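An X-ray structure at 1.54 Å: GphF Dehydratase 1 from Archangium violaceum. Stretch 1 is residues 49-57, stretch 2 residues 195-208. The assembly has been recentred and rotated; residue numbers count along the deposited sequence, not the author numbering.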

# COMPACT_ATOMS: atom_id res chain seq x y z
N VAL A 49 -7.19 1.33 8.24
CA VAL A 49 -6.90 0.64 6.99
C VAL A 49 -5.60 1.16 6.40
O VAL A 49 -5.41 2.38 6.26
CB VAL A 49 -8.09 0.82 6.02
CG1 VAL A 49 -7.72 0.42 4.58
CG2 VAL A 49 -9.31 0.05 6.55
N LEU A 50 -4.68 0.25 6.08
CA LEU A 50 -3.40 0.63 5.50
C LEU A 50 -3.59 1.32 4.15
O LEU A 50 -4.41 0.88 3.33
CB LEU A 50 -2.50 -0.59 5.33
CG LEU A 50 -1.84 -1.24 6.55
CD1 LEU A 50 -1.16 -2.52 6.11
CD2 LEU A 50 -0.84 -0.27 7.15
N GLY A 51 -2.83 2.39 3.92
CA GLY A 51 -2.89 3.10 2.65
C GLY A 51 -2.58 2.24 1.43
O GLY A 51 -3.07 2.53 0.33
N VAL A 52 -1.78 1.18 1.59
CA VAL A 52 -1.51 0.30 0.46
C VAL A 52 -2.78 -0.34 -0.07
O VAL A 52 -2.83 -0.73 -1.24
CB VAL A 52 -0.46 -0.78 0.81
CG1 VAL A 52 0.94 -0.18 0.90
CG2 VAL A 52 -0.83 -1.53 2.10
N THR A 53 -3.82 -0.45 0.77
CA THR A 53 -5.13 -0.90 0.34
C THR A 53 -5.62 -0.10 -0.86
O THR A 53 -6.12 -0.66 -1.84
CB THR A 53 -6.12 -0.78 1.50
OG1 THR A 53 -5.62 -1.52 2.63
CG2 THR A 53 -7.50 -1.31 1.09
N TYR A 54 -5.44 1.22 -0.81
CA TYR A 54 -5.92 2.09 -1.88
C TYR A 54 -5.08 1.92 -3.14
O TYR A 54 -5.62 1.97 -4.25
CB TYR A 54 -5.89 3.55 -1.41
CG TYR A 54 -6.55 3.75 -0.07
CD1 TYR A 54 -7.82 3.22 0.17
CD2 TYR A 54 -5.91 4.42 0.96
CE1 TYR A 54 -8.43 3.38 1.41
CE2 TYR A 54 -6.51 4.58 2.20
CZ TYR A 54 -7.78 4.06 2.42
OH TYR A 54 -8.38 4.21 3.65
N LEU A 55 -3.77 1.73 -2.99
CA LEU A 55 -2.94 1.49 -4.16
C LEU A 55 -3.34 0.21 -4.87
O LEU A 55 -3.42 0.17 -6.10
CB LEU A 55 -1.47 1.45 -3.75
CG LEU A 55 -0.89 2.74 -3.14
CD1 LEU A 55 0.58 2.56 -2.79
CD2 LEU A 55 -1.07 3.89 -4.12
N GLU A 56 -3.62 -0.86 -4.10
CA GLU A 56 -4.06 -2.11 -4.71
C GLU A 56 -5.40 -1.94 -5.41
O GLU A 56 -5.58 -2.42 -6.54
CB GLU A 56 -4.15 -3.22 -3.65
CG GLU A 56 -4.95 -4.46 -4.12
CD GLU A 56 -4.33 -5.19 -5.32
OE1 GLU A 56 -3.18 -4.91 -5.73
OE2 GLU A 56 -5.02 -6.07 -5.87
N MET A 57 -6.35 -1.27 -4.77
CA MET A 57 -7.65 -1.04 -5.41
C MET A 57 -7.48 -0.31 -6.73
O MET A 57 -8.13 -0.64 -7.73
CB MET A 57 -8.56 -0.27 -4.47
CG MET A 57 -9.00 -1.10 -3.26
SD MET A 57 -9.89 -0.14 -2.02
CE MET A 57 -11.43 0.17 -2.88
N SER A 195 -5.43 -13.43 -5.85
CA SER A 195 -6.51 -12.52 -5.49
C SER A 195 -6.17 -11.05 -5.70
O SER A 195 -7.09 -10.25 -5.88
CB SER A 195 -6.93 -12.73 -4.03
OG SER A 195 -7.47 -14.02 -3.85
N TYR A 196 -4.89 -10.69 -5.67
CA TYR A 196 -4.47 -9.30 -5.70
C TYR A 196 -3.53 -9.06 -6.87
O TYR A 196 -2.79 -9.95 -7.29
CB TYR A 196 -3.73 -8.90 -4.40
CG TYR A 196 -4.57 -8.95 -3.15
CD1 TYR A 196 -5.45 -7.92 -2.83
CD2 TYR A 196 -4.47 -10.03 -2.28
CE1 TYR A 196 -6.22 -7.97 -1.66
CE2 TYR A 196 -5.23 -10.08 -1.12
CZ TYR A 196 -6.10 -9.06 -0.81
OH TYR A 196 -6.86 -9.11 0.34
N GLU A 197 -3.53 -7.82 -7.37
CA GLU A 197 -2.48 -7.46 -8.32
C GLU A 197 -1.13 -7.45 -7.62
O GLU A 197 -0.18 -8.11 -8.06
CB GLU A 197 -2.78 -6.11 -8.96
CG GLU A 197 -4.23 -5.98 -9.45
CD GLU A 197 -4.57 -6.93 -10.60
OE1 GLU A 197 -5.76 -7.11 -10.92
OE2 GLU A 197 -3.64 -7.53 -11.18
N LEU A 198 -1.03 -6.72 -6.50
CA LEU A 198 0.14 -6.77 -5.63
C LEU A 198 -0.37 -6.83 -4.20
O LEU A 198 -1.00 -5.88 -3.72
CB LEU A 198 1.03 -5.55 -5.83
CG LEU A 198 2.31 -5.55 -5.00
CD1 LEU A 198 3.20 -6.73 -5.38
CD2 LEU A 198 3.04 -4.25 -5.18
N HIS A 199 -0.12 -7.95 -3.52
CA HIS A 199 -0.70 -8.14 -2.20
C HIS A 199 -0.39 -6.96 -1.29
O HIS A 199 0.78 -6.57 -1.15
CB HIS A 199 -0.19 -9.44 -1.57
CG HIS A 199 -1.10 -9.96 -0.50
ND1 HIS A 199 -1.46 -9.21 0.60
CD2 HIS A 199 -1.74 -11.15 -0.37
CE1 HIS A 199 -2.28 -9.91 1.36
NE2 HIS A 199 -2.47 -11.09 0.79
N PRO A 200 -1.41 -6.32 -0.69
CA PRO A 200 -1.13 -5.23 0.26
C PRO A 200 -0.12 -5.59 1.32
O PRO A 200 0.68 -4.73 1.71
CB PRO A 200 -2.51 -4.95 0.86
CG PRO A 200 -3.47 -5.31 -0.26
CD PRO A 200 -2.85 -6.49 -0.95
N ALA A 201 -0.12 -6.84 1.80
CA ALA A 201 0.84 -7.24 2.82
C ALA A 201 2.27 -7.15 2.31
O ALA A 201 3.19 -6.79 3.05
CB ALA A 201 0.55 -8.66 3.31
N LEU A 202 2.48 -7.49 1.03
CA LEU A 202 3.82 -7.43 0.47
C LEU A 202 4.28 -5.98 0.30
O LEU A 202 5.40 -5.62 0.69
CB LEU A 202 3.87 -8.20 -0.85
CG LEU A 202 5.26 -8.41 -1.47
CD1 LEU A 202 5.28 -9.70 -2.26
CD2 LEU A 202 5.63 -7.26 -2.37
N LEU A 203 3.44 -5.13 -0.28
CA LEU A 203 3.85 -3.74 -0.45
C LEU A 203 4.01 -3.04 0.90
O LEU A 203 4.96 -2.27 1.08
CB LEU A 203 2.87 -2.99 -1.35
CG LEU A 203 3.32 -1.58 -1.71
CD1 LEU A 203 4.67 -1.59 -2.44
CD2 LEU A 203 2.25 -0.86 -2.55
N ASP A 204 3.12 -3.32 1.86
CA ASP A 204 3.31 -2.78 3.21
C ASP A 204 4.65 -3.19 3.80
O ASP A 204 5.31 -2.39 4.46
CB ASP A 204 2.17 -3.22 4.13
CG ASP A 204 2.45 -2.85 5.58
OD1 ASP A 204 2.31 -1.66 5.93
OD2 ASP A 204 2.81 -3.76 6.36
N ALA A 205 5.05 -4.45 3.59
CA ALA A 205 6.36 -4.89 4.08
C ALA A 205 7.49 -4.06 3.47
O ALA A 205 8.44 -3.68 4.17
CB ALA A 205 6.56 -6.38 3.78
N CYS A 206 7.39 -3.73 2.18
CA CYS A 206 8.39 -2.87 1.56
C CYS A 206 8.39 -1.48 2.18
O CYS A 206 9.46 -0.91 2.45
CB CYS A 206 8.15 -2.79 0.05
SG CYS A 206 8.34 -4.37 -0.83
N PHE A 207 7.21 -0.92 2.43
CA PHE A 207 7.16 0.39 3.07
C PHE A 207 7.68 0.31 4.50
O PHE A 207 8.32 1.26 4.98
CB PHE A 207 5.73 0.94 3.04
CG PHE A 207 5.23 1.32 1.65
CD1 PHE A 207 6.04 1.18 0.52
CD2 PHE A 207 3.94 1.80 1.49
CE1 PHE A 207 5.55 1.53 -0.76
CE2 PHE A 207 3.46 2.15 0.23
CZ PHE A 207 4.25 2.02 -0.89
N GLN A 208 7.48 -0.82 5.19
CA GLN A 208 8.01 -0.95 6.54
C GLN A 208 9.54 -0.99 6.55
O GLN A 208 10.16 -0.63 7.56
CB GLN A 208 7.43 -2.20 7.22
CG GLN A 208 5.96 -2.05 7.66
CD GLN A 208 5.62 -3.02 8.76
OE1 GLN A 208 6.34 -3.09 9.77
NE2 GLN A 208 4.55 -3.79 8.58

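Residues 195-199 are loop or turn, and the helix begins at Pro200; the helix of residues 52-57 and the helix of residues 200-208 make an angle of 130° between their N-to-C directions, with axes 9.4 Å apart at closest approach. The backbones come nearest where Val52 CA lies 5.5 Å from Pro200 CA, and together the stretches bury 481 Å². Ser195 makes no contact. At Tyr196 the carboxylate of Glu56 arrives, its OE2 3.4 Å from Tyr196 CB and at the edge of the ring, near its plane. The same carboxylate then takes two consecutive backbone amides of the loop: Glu197 N donates to Glu56 OE2 at 2.7 Å, and Leu198 N donates to Glu56 OE1 at 2.9 Å, the latter almost linear at 177°. One buried carboxylate thus accepts from two successive loop amides. The side chain of Glu197 starts toward the first stretch, but its end leads away. His199 turns from the interface and caps the new helix, its ND1 accepting from Ala201 N at 3.0 Å. Pro200 opens the helix with apolar contacts: its CG lies 4.0 Å from Glu56 CB, and its CB 4.0 Å from Val52 CG2. Val52 is the knob of the packing, seated among Pro200, Leu203, Asp204 and Phe207. One turn on from Pro200, Leu203 CD2 meets both Val52 CG1 and Leu55 CD1 at 3.8 Å. Asp204 OD1 lies 3.6 Å from Leu50 CD1 and is hydrogen-bonded elsewhere in the structure; Asp204 OD2 also accepts from Gln208 NE2 at 2.8 Å, one turn along the helix. Phe207 closes the pocket, with CE2 3.5 Å from Val52 CG1, while Leu55 CD1 approaches the ring edge, 4.2 Å from Phe207 CZ. Gln208 itself does not touch the first stretch.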